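Long-range contacts in esterase (Xanthomonas oryzae pv. oryzae, PDB 3H2G), which degrades rice cell walls as an esterase of the bacterial pathogen and is linked to virulence: residues G178-M183 against N317-W322; N228-L233 against D277-D282; N11-Y16 against Q96-R101. All blocks are in the same frame, centred on the assembly; numbering follows the deposited sequence.

From the N terminus, the chain first closes a loop at contact 3, where edge strand 7-16 of the mixed sheet meets helix 96-102 after three further sheet strands have passed between them. It then runs through the sheet to helix 177-192, where contact 1 opens. The largely helical excursion that follows holds contact 2, which joins the start of helix 231-246 to the end of helix 275-280, before contact 1 closes in the loop between helix 309-316 and strand 328-332. Contact 2 therefore lies wholly within the span of contact 1, while contact 3 precedes both. Contacts 1 and 3 sit on opposite sides of the chain's centre, their own centres about 29 Å apart.

Contact 1: G178-M183 against N317-W322; sequences GGHTAM and NNLLEW
Leu319 reaches from the 317-322 loop into the angle between His180 and Met183 on helix 177-192. Its CB lies 3.6 Å from Met183 SD, the two side chains running alongside each other in opposed senses. CG is 4.0 Å from His180 CE1. At the tip, CD1 sits over one face of the imidazole, 3.7 Å from the ring centroid and 20° off its normal, a CH-pi contact; the same methyl is 3.3 Å from the backbone O of His180. A chi1 of 179° carries CG of His180 away from its backbone N. At the ring edge, CE1 meets Asn317 O in plane at 2.9 Å. Helix 177-192 follows Ser176 of a GxSxG sequence, consistent with the nucleophile elbow of an alpha/beta-hydrolase fold. The 317-322 loop packs on this helix. NE2 of His180 has a weak hydrogen bond to Ser141, whereas the buried ND1 has no polar partner. Farther along the loop, Trp322 NE1 donates to Leu319 O at 3.0 Å; the donor lies above the carbonyl plane, while the oxygen lies in the plane of the indole. That bond helps fix the indole, whose CZ2 edge touches Met183 CG at 3.6 Å.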
loop_
_atom_site.group_PDB
_atom_site.type_symbol
_atom_site.label_atom_id
_atom_site.label_comp_id
_atom_site.label_asym_id
_atom_site.label_seq_id
_atom_site.Cartn_x
_atom_site.Cartn_y
_atom_site.Cartn_z
ATOM N N GLY A 178 -0.385 0.994 -1.033
ATOM C CA GLY A 178 -0.267 -0.449 -0.899
ATOM C C GLY A 178 -0.299 -1.180 -2.226
ATOM O O GLY A 178 0.196 -2.303 -2.328
ATOM N N GLY A 179 -0.897 -0.555 -3.237
ATOM C CA GLY A 179 -0.951 -1.171 -4.554
ATOM C C GLY A 179 0.437 -1.082 -5.158
ATOM O O GLY A 179 0.882 -1.972 -5.884
ATOM N N HIS A 180 1.117 0.019 -4.854
ATOM C CA HIS A 180 2.479 0.253 -5.315
ATOM C C HIS A 180 3.341 -0.784 -4.584
ATOM O O HIS A 180 4.204 -1.427 -5.178
ATOM C CB HIS A 180 2.899 1.683 -4.943
ATOM C CG HIS A 180 4.300 2.042 -5.342
ATOM N ND1 HIS A 180 4.616 2.567 -6.577
ATOM C CD2 HIS A 180 5.466 1.963 -4.658
ATOM C CE1 HIS A 180 5.917 2.796 -6.636
ATOM N NE2 HIS A 180 6.455 2.437 -5.485
ATOM N N THR A 181 3.081 -0.955 -3.290
ATOM C CA THR A 181 3.805 -1.923 -2.471
ATOM C C THR A 181 3.623 -3.347 -2.998
ATOM O O THR A 181 4.592 -4.100 -3.148
ATOM C CB THR A 181 3.307 -1.892 -1.009
ATOM O OG1 THR A 181 3.630 -0.627 -0.421
ATOM C CG2 THR A 181 3.947 -3.012 -0.193
ATOM N N ALA A 182 2.374 -3.716 -3.268
ATOM C CA ALA A 182 2.071 -5.053 -3.764
ATOM C C ALA A 182 2.824 -5.353 -5.054
ATOM O O ALA A 182 3.449 -6.408 -5.190
ATOM C CB ALA A 182 0.566 -5.200 -3.990
ATOM N N MET A 183 2.771 -4.420 -5.999
ATOM C CA MET A 183 3.447 -4.613 -7.279
ATOM C C MET A 183 4.966 -4.633 -7.133
ATOM O O MET A 183 5.649 -5.424 -7.794
ATOM C CB MET A 183 3.039 -3.522 -8.276
ATOM C CG MET A 183 3.618 -3.748 -9.674
ATOM S SD MET A 183 3.037 -2.573 -10.918
ATOM C CE MET A 183 1.409 -3.239 -11.276
ATOM N N ASN A 317 11.180 5.060 -8.867
ATOM C CA ASN A 317 10.194 4.209 -8.236
ATOM C C ASN A 317 8.988 3.879 -9.106
ATOM O O ASN A 317 7.925 3.512 -8.607
ATOM C CB ASN A 317 9.804 4.812 -6.888
ATOM C CG ASN A 317 10.936 4.705 -5.876
ATOM O OD1 ASN A 317 11.211 3.625 -5.349
ATOM N ND2 ASN A 317 11.621 5.812 -5.628
ATOM N N ASN A 318 9.164 4.006 -10.421
ATOM C CA ASN A 318 8.107 3.632 -11.354
ATOM C C ASN A 318 8.133 2.109 -11.327
ATOM O O ASN A 318 9.167 1.517 -11.025
ATOM C CB ASN A 318 8.421 4.075 -12.789
ATOM C CG ASN A 318 8.110 5.530 -13.038
ATOM O OD1 ASN A 318 7.205 6.094 -12.432
ATOM N ND2 ASN A 318 8.847 6.141 -13.960
ATOM N N LEU A 319 7.009 1.485 -11.649
ATOM C CA LEU A 319 6.912 0.024 -11.674
ATOM C C LEU A 319 6.389 -0.407 -13.039
ATOM O O LEU A 319 5.483 -1.234 -13.139
ATOM C CB LEU A 319 5.963 -0.448 -10.571
ATOM C CG LEU A 319 6.498 -0.250 -9.150
ATOM C CD1 LEU A 319 5.395 -0.485 -8.123
ATOM C CD2 LEU A 319 7.663 -1.208 -8.928
ATOM N N LEU A 320 6.992 0.140 -14.089
ATOM C CA LEU A 320 6.554 -0.134 -15.451
ATOM C C LEU A 320 7.468 -0.992 -16.323
ATOM O O LEU A 320 6.989 -1.819 -17.104
ATOM C CB LEU A 320 6.322 1.201 -16.174
ATOM C CG LEU A 320 5.439 2.238 -15.477
ATOM C CD1 LEU A 320 5.501 3.565 -16.237
ATOM C CD2 LEU A 320 4.003 1.724 -15.402
ATOM N N GLU A 321 8.775 -0.798 -16.191
ATOM C CA GLU A 321 9.736 -1.512 -17.028
ATOM C C GLU A 321 10.141 -2.923 -16.625
ATOM O O GLU A 321 11.282 -3.168 -16.231
ATOM C CB GLU A 321 10.987 -0.652 -17.204
ATOM C CG GLU A 321 10.686 0.724 -17.771
ATOM C CD GLU A 321 11.940 1.537 -18.024
ATOM O OE1 GLU A 321 12.760 1.672 -17.091
ATOM O OE2 GLU A 321 12.098 2.044 -19.155
ATOM N N TRP A 322 9.199 -3.851 -16.737
ATOM C CA TRP A 322 9.459 -5.248 -16.429
ATOM C C TRP A 322 8.347 -6.109 -17.010
ATOM O O TRP A 322 7.346 -5.590 -17.507
ATOM C CB TRP A 322 9.593 -5.471 -14.917
ATOM C CG TRP A 322 8.397 -5.104 -14.099
ATOM C CD1 TRP A 322 7.853 -3.858 -13.942
ATOM C CD2 TRP A 322 7.615 -5.989 -13.291
ATOM N NE1 TRP A 322 6.778 -3.916 -13.083
ATOM C CE2 TRP A 322 6.610 -5.212 -12.670
ATOM C CE3 TRP A 322 7.664 -7.366 -13.031
ATOM C CZ2 TRP A 322 5.662 -5.766 -11.804
ATOM C CZ3 TRP A 322 6.716 -7.920 -12.165
ATOM C CH2 TRP A 322 5.731 -7.119 -11.565
#

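Contact 2: N228-L233 against D277-D282; sequences NTFGIL and DMFLND
Phe230 turns its edge to the face of Phe279 in a T-shaped pair, with centroids 5.2 Å apart and planes at 87°. Its CE1 does the touching, 3.9 Å from Phe279 CE2 and displaced from the ring centre toward the rim. The methyl CG2 of Thr229 comes to the far end of the Phe279 ring, 3.6 Å from CZ. At the near end, Leu233 splits its two methyls between neighbouring residues: CD1 rests 3.8 Å from Phe279 CB, and CD2 lies 3.9 Å from Met278 CB. Phe279 itself has CG anti to its backbone N (chi1 -175°). Behind the first shell, a type I turn from Asn228 to Gly231 leads into helix 231-246, with Phe230 at the N-cap position, and places Thr229 and Phe230 beside the last turn of helix 275-280. Glu227 accepts a hydrogen bond from Thr229 OG1, and Phe230 also makes an edge-to-face pair with Phe375. The contact thus joins the start of one helix to the end of another in the helical region between strands 198-205 and 328-332. Its chemistry is consistent with cohesion from apolar burial, dispersion and edge-to-face electrostatics, without formal charges or hydrogen bonds across the segments.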
loop_
_atom_site.group_PDB
_atom_site.type_symbol
_atom_site.label_atom_id
_atom_site.label_comp_id
_atom_site.label_asym_id
_atom_site.label_seq_id
_atom_site.Cartn_x
_atom_site.Cartn_y
_atom_site.Cartn_z
ATOM N N ASN A 228 -7.433 16.733 -7.572
ATOM C CA ASN A 228 -6.560 15.916 -6.740
ATOM C C ASN A 228 -6.537 16.583 -5.371
ATOM O O ASN A 228 -5.518 17.116 -4.925
ATOM C CB ASN A 228 -5.153 15.862 -7.338
ATOM C CG ASN A 228 -4.196 15.067 -6.488
ATOM O OD1 ASN A 228 -4.568 14.042 -5.910
ATOM N ND2 ASN A 228 -2.949 15.524 -6.413
ATOM N N THR A 229 -7.693 16.533 -4.723
ATOM C CA THR A 229 -7.943 17.140 -3.423
ATOM C C THR A 229 -6.900 16.920 -2.327
ATOM O O THR A 229 -6.610 17.833 -1.551
ATOM C CB THR A 229 -9.315 16.676 -2.915
ATOM O OG1 THR A 229 -10.279 16.868 -3.960
ATOM C CG2 THR A 229 -9.743 17.467 -1.683
ATOM N N PHE A 230 -6.335 15.720 -2.262
ATOM C CA PHE A 230 -5.351 15.412 -1.230
ATOM C C PHE A 230 -3.915 15.601 -1.721
ATOM O O PHE A 230 -2.969 15.155 -1.075
ATOM C CB PHE A 230 -5.551 13.969 -0.752
ATOM C CG PHE A 230 -6.997 13.588 -0.568
ATOM C CD1 PHE A 230 -7.841 14.360 0.226
ATOM C CD2 PHE A 230 -7.518 12.461 -1.198
ATOM C CE1 PHE A 230 -9.183 14.016 0.387
ATOM C CE2 PHE A 230 -8.857 12.109 -1.041
ATOM C CZ PHE A 230 -9.691 12.888 -0.249
ATOM N N GLY A 231 -3.767 16.283 -2.853
ATOM C CA GLY A 231 -2.456 16.507 -3.443
ATOM C C GLY A 231 -1.399 17.191 -2.595
ATOM O O GLY A 231 -0.224 16.816 -2.647
ATOM N N ILE A 232 -1.788 18.199 -1.822
ATOM C CA ILE A 232 -0.812 18.894 -0.991
ATOM C C ILE A 232 -0.256 17.965 0.086
ATOM O O ILE A 232 0.944 17.969 0.358
ATOM C CB ILE A 232 -1.427 20.152 -0.346
ATOM C CG1 ILE A 232 -1.725 21.180 -1.443
ATOM C CG2 ILE A 232 -0.471 20.740 0.692
ATOM C CD1 ILE A 232 -2.251 22.494 -0.931
ATOM N N LEU A 233 -1.128 17.157 0.679
ATOM C CA LEU A 233 -0.714 16.216 1.717
ATOM C C LEU A 233 0.133 15.078 1.143
ATOM O O LEU A 233 1.232 14.806 1.625
ATOM C CB LEU A 233 -1.949 15.636 2.420
ATOM C CG LEU A 233 -2.811 16.616 3.225
ATOM C CD1 LEU A 233 -4.101 15.925 3.666
ATOM C CD2 LEU A 233 -2.028 17.114 4.434
ATOM N N ASP A 277 -6.866 13.676 10.046
ATOM C CA ASP A 277 -6.824 14.815 10.949
ATOM C C ASP A 277 -6.280 16.048 10.231
ATOM O O ASP A 277 -6.844 17.137 10.335
ATOM C CB ASP A 277 -5.958 14.476 12.169
ATOM C CG ASP A 277 -5.732 15.667 13.081
ATOM O OD1 ASP A 277 -6.574 16.588 13.085
ATOM O OD2 ASP A 277 -4.716 15.677 13.809
ATOM N N MET A 278 -5.189 15.870 9.495
ATOM C CA MET A 278 -4.594 16.982 8.769
ATOM C C MET A 278 -5.552 17.592 7.755
ATOM O O MET A 278 -5.641 18.813 7.630
ATOM C CB MET A 278 -3.323 16.533 8.047
ATOM C CG MET A 278 -2.142 16.286 8.962
ATOM S SD MET A 278 -0.662 15.925 8.001
ATOM C CE MET A 278 -0.294 14.256 8.556
ATOM N N PHE A 279 -6.267 16.742 7.024
ATOM C CA PHE A 279 -7.194 17.241 6.020
ATOM C C PHE A 279 -8.431 17.917 6.605
ATOM O O PHE A 279 -8.889 18.937 6.093
ATOM C CB PHE A 279 -7.639 16.113 5.089
ATOM C CG PHE A 279 -8.495 16.585 3.951
ATOM C CD1 PHE A 279 -7.971 17.437 2.986
ATOM C CD2 PHE A 279 -9.832 16.217 3.867
ATOM C CE1 PHE A 279 -8.768 17.921 1.952
ATOM C CE2 PHE A 279 -10.640 16.699 2.836
ATOM C CZ PHE A 279 -10.105 17.552 1.878
ATOM N N LEU A 280 -8.981 17.346 7.669
ATOM C CA LEU A 280 -10.175 17.921 8.282
ATOM C C LEU A 280 -9.885 19.233 9.011
ATOM O O LEU A 280 -10.729 20.132 9.036
ATOM C CB LEU A 280 -10.803 16.924 9.263
ATOM C CG LEU A 280 -12.039 17.396 10.044
ATOM C CD1 LEU A 280 -13.161 17.733 9.074
ATOM C CD2 LEU A 280 -12.490 16.308 11.016
ATOM N N ASN A 281 -8.696 19.350 9.592
ATOM C CA ASN A 281 -8.358 20.554 10.338
ATOM C C ASN A 281 -7.426 21.545 9.646
ATOM O O ASN A 281 -6.832 22.407 10.294
ATOM C CB ASN A 281 -7.812 20.157 11.708
ATOM C CG ASN A 281 -8.837 19.390 12.526
ATOM O OD1 ASN A 281 -9.935 19.887 12.788
ATOM N ND2 ASN A 281 -8.492 18.169 12.919
ATOM N N ASP A 282 -7.319 21.425 8.328
ATOM C CA ASP A 282 -6.497 22.323 7.522
ATOM C C ASP A 282 -5.077 22.532 8.044
ATOM O O ASP A 282 -4.611 23.668 8.122
ATOM C CB ASP A 282 -7.174 23.695 7.409
ATOM C CG ASP A 282 -8.635 23.601 7.033
ATOM O OD1 ASP A 282 -8.963 22.873 6.074
ATOM O OD2 ASP A 282 -9.459 24.265 7.697
#

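Contact 3: N11-Y16 against Q96-R101; sequences NFLTSY and QAKEIR
The Tyr16 ring has a water at its edge, in the ring plane, and CG2 of Ile100 approaching obliquely, 4.3 Å from CE1. That water donates to Arg101 O at 2.7 Å, a firm link to the backbone of helix 96-102, and lies unusually close to Tyr16 OH, at 2.5 Å. The hydroxyl itself is 3.3 Å from Ile100 O and touches Arg101 CA, so the ring's outer end rests against the helix backbone. Val110 of helix 108-114 packs against both Tyr16 and Ile100. Strand 7-16 is an outermost strand of the mixed sheet, paired antiparallel with strand 43-54, and the helix runs beside it in roughly the same direction, their axes 8.9 Å apart at an angle of 32°. This packing covers part of the N-terminal margin of the sheet in what is probably an alpha/beta-hydrolase fold. Leu13 supplies the main apolar contact: CD1 lies 4.0 Å from Ala97 CB, with Arg101 CB also close, and packs on the backbone 3.5 Å from Ala97 O. Next along the strand, the methyl of Thr14 crosses the aliphatic part of Arg101, CG2 to CG 3.9 Å. The arginine chain bends at chi2 and chi3, and a second water links its NE, through a weak bond, to Leu13 O. Lys98 adds its CG beside Leu13, while its NZ forms salt bridges with Glu48 and Glu95.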
loop_
_atom_site.group_PDB
_atom_site.type_symbol
_atom_site.label_atom_id
_atom_site.label_comp_id
_atom_site.label_asym_id
_atom_site.label_seq_id
_atom_site.Cartn_x
_atom_site.Cartn_y
_atom_site.Cartn_z
ATOM N N ASN A 11 2.404 -11.437 19.329
ATOM C CA ASN A 11 1.363 -11.378 20.339
ATOM C C ASN A 11 -0.006 -11.489 19.689
ATOM O O ASN A 11 -0.243 -10.926 18.620
ATOM C CB ASN A 11 1.478 -10.049 21.092
ATOM C CG ASN A 11 0.514 -9.947 22.247
ATOM O OD1 ASN A 11 0.502 -10.798 23.136
ATOM N ND2 ASN A 11 -0.299 -8.899 22.246
ATOM N N PHE A 12 -0.905 -12.229 20.326
ATOM C CA PHE A 12 -2.247 -12.376 19.794
ATOM C C PHE A 12 -3.149 -11.407 20.540
ATOM O O PHE A 12 -3.137 -11.350 21.769
ATOM C CB PHE A 12 -2.703 -13.828 19.934
ATOM C CG PHE A 12 -1.789 -14.797 19.240
ATOM C CD1 PHE A 12 -0.666 -15.303 19.889
ATOM C CD2 PHE A 12 -2.000 -15.136 17.906
ATOM C CE1 PHE A 12 0.236 -16.128 19.218
ATOM C CE2 PHE A 12 -1.104 -15.959 17.225
ATOM C CZ PHE A 12 0.017 -16.455 17.882
ATOM N N LEU A 13 -3.913 -10.628 19.779
ATOM C CA LEU A 13 -4.793 -9.611 20.342
ATOM C C LEU A 13 -6.217 -10.040 20.649
ATOM O O LEU A 13 -6.697 -9.850 21.766
ATOM C CB LEU A 13 -4.838 -8.396 19.410
ATOM C CG LEU A 13 -3.522 -7.639 19.215
ATOM C CD1 LEU A 13 -3.738 -6.461 18.260
ATOM C CD2 LEU A 13 -3.025 -7.144 20.566
ATOM N N THR A 14 -6.895 -10.599 19.655
ATOM C CA THR A 14 -8.281 -11.019 19.823
ATOM C C THR A 14 -8.689 -11.926 18.669
ATOM O O THR A 14 -7.890 -12.204 17.772
ATOM C CB THR A 14 -9.222 -9.786 19.849
ATOM O OG1 THR A 14 -10.569 -10.203 20.110
ATOM C CG2 THR A 14 -9.180 -9.064 18.512
ATOM N N SER A 15 -9.929 -12.400 18.704
ATOM C CA SER A 15 -10.454 -13.260 17.651
ATOM C C SER A 15 -11.908 -12.889 17.413
ATOM O O SER A 15 -12.597 -12.430 18.326
ATOM C CB SER A 15 -10.365 -14.739 18.052
ATOM O OG SER A 15 -9.019 -15.132 18.250
ATOM N N TYR A 16 -12.368 -13.082 16.182
ATOM C CA TYR A 16 -13.750 -12.781 15.824
ATOM C C TYR A 16 -14.402 -14.050 15.304
ATOM O O TYR A 16 -13.796 -14.789 14.532
ATOM C CB TYR A 16 -13.795 -11.695 14.750
ATOM C CG TYR A 16 -12.991 -10.485 15.135
ATOM C CD1 TYR A 16 -11.817 -10.158 14.456
ATOM C CD2 TYR A 16 -13.366 -9.698 16.224
ATOM C CE1 TYR A 16 -11.035 -9.079 14.854
ATOM C CE2 TYR A 16 -12.590 -8.620 16.632
ATOM C CZ TYR A 16 -11.427 -8.316 15.944
ATOM O OH TYR A 16 -10.648 -7.262 16.361
ATOM N N GLN A 96 -1.393 -1.499 12.193
ATOM C CA GLN A 96 -2.593 -2.097 11.605
ATOM C C GLN A 96 -3.307 -3.076 12.535
ATOM O O GLN A 96 -4.536 -3.089 12.609
ATOM C CB GLN A 96 -2.253 -2.841 10.317
ATOM C CG GLN A 96 -1.716 -1.983 9.197
ATOM C CD GLN A 96 -1.317 -2.826 8.008
ATOM O OE1 GLN A 96 -2.157 -3.220 7.198
ATOM N NE2 GLN A 96 -0.030 -3.133 7.913
ATOM N N ALA A 97 -2.535 -3.908 13.228
ATOM C CA ALA A 97 -3.103 -4.906 14.128
ATOM C C ALA A 97 -3.971 -4.282 15.214
ATOM O O ALA A 97 -5.086 -4.737 15.469
ATOM C CB ALA A 97 -1.991 -5.737 14.757
ATOM N N LYS A 98 -3.463 -3.236 15.852
ATOM C CA LYS A 98 -4.218 -2.576 16.907
ATOM C C LYS A 98 -5.422 -1.816 16.359
ATOM O O LYS A 98 -6.439 -1.681 17.040
ATOM C CB LYS A 98 -3.302 -1.649 17.708
ATOM C CG LYS A 98 -2.343 -2.423 18.607
ATOM C CD LYS A 98 -1.550 -1.519 19.532
ATOM C CE LYS A 98 -0.773 -2.337 20.558
ATOM N NZ LYS A 98 0.210 -3.262 19.932
ATOM N N GLU A 99 -5.311 -1.327 15.126
ATOM C CA GLU A 99 -6.410 -0.601 14.501
ATOM C C GLU A 99 -7.579 -1.560 14.253
ATOM O O GLU A 99 -8.735 -1.219 14.506
ATOM C CB GLU A 99 -5.949 0.023 13.182
ATOM C CG GLU A 99 -6.998 0.865 12.466
ATOM C CD GLU A 99 -7.577 1.967 13.339
ATOM O OE1 GLU A 99 -6.816 2.590 14.111
ATOM O OE2 GLU A 99 -8.796 2.218 13.243
ATOM N N ILE A 100 -7.279 -2.760 13.764
ATOM C CA ILE A 100 -8.324 -3.748 13.512
ATOM C C ILE A 100 -8.969 -4.119 14.845
ATOM O O ILE A 100 -10.187 -4.278 14.942
ATOM C CB ILE A 100 -7.746 -5.011 12.835
ATOM C CG1 ILE A 100 -7.257 -4.654 11.427
ATOM C CG2 ILE A 100 -8.799 -6.114 12.777
ATOM C CD1 ILE A 100 -6.636 -5.809 10.671
ATOM N N ARG A 101 -8.144 -4.240 15.878
ATOM C CA ARG A 101 -8.644 -4.576 17.204
ATOM C C ARG A 101 -9.573 -3.458 17.680
ATOM O O ARG A 101 -10.653 -3.725 18.209
ATOM C CB ARG A 101 -7.474 -4.754 18.176
ATOM C CG ARG A 101 -7.843 -5.503 19.448
ATOM C CD ARG A 101 -8.123 -4.576 20.618
ATOM N NE ARG A 101 -6.897 -4.169 21.302
ATOM C CZ ARG A 101 -6.108 -3.175 20.911
ATOM N NH1 ARG A 101 -6.412 -2.468 19.833
ATOM N NH2 ARG A 101 -5.009 -2.888 21.600
HETATM O O HOH W 1 -6.937 -7.068 22.604
HETATM O O HOH W 2 -11.357 -6.275 18.528
#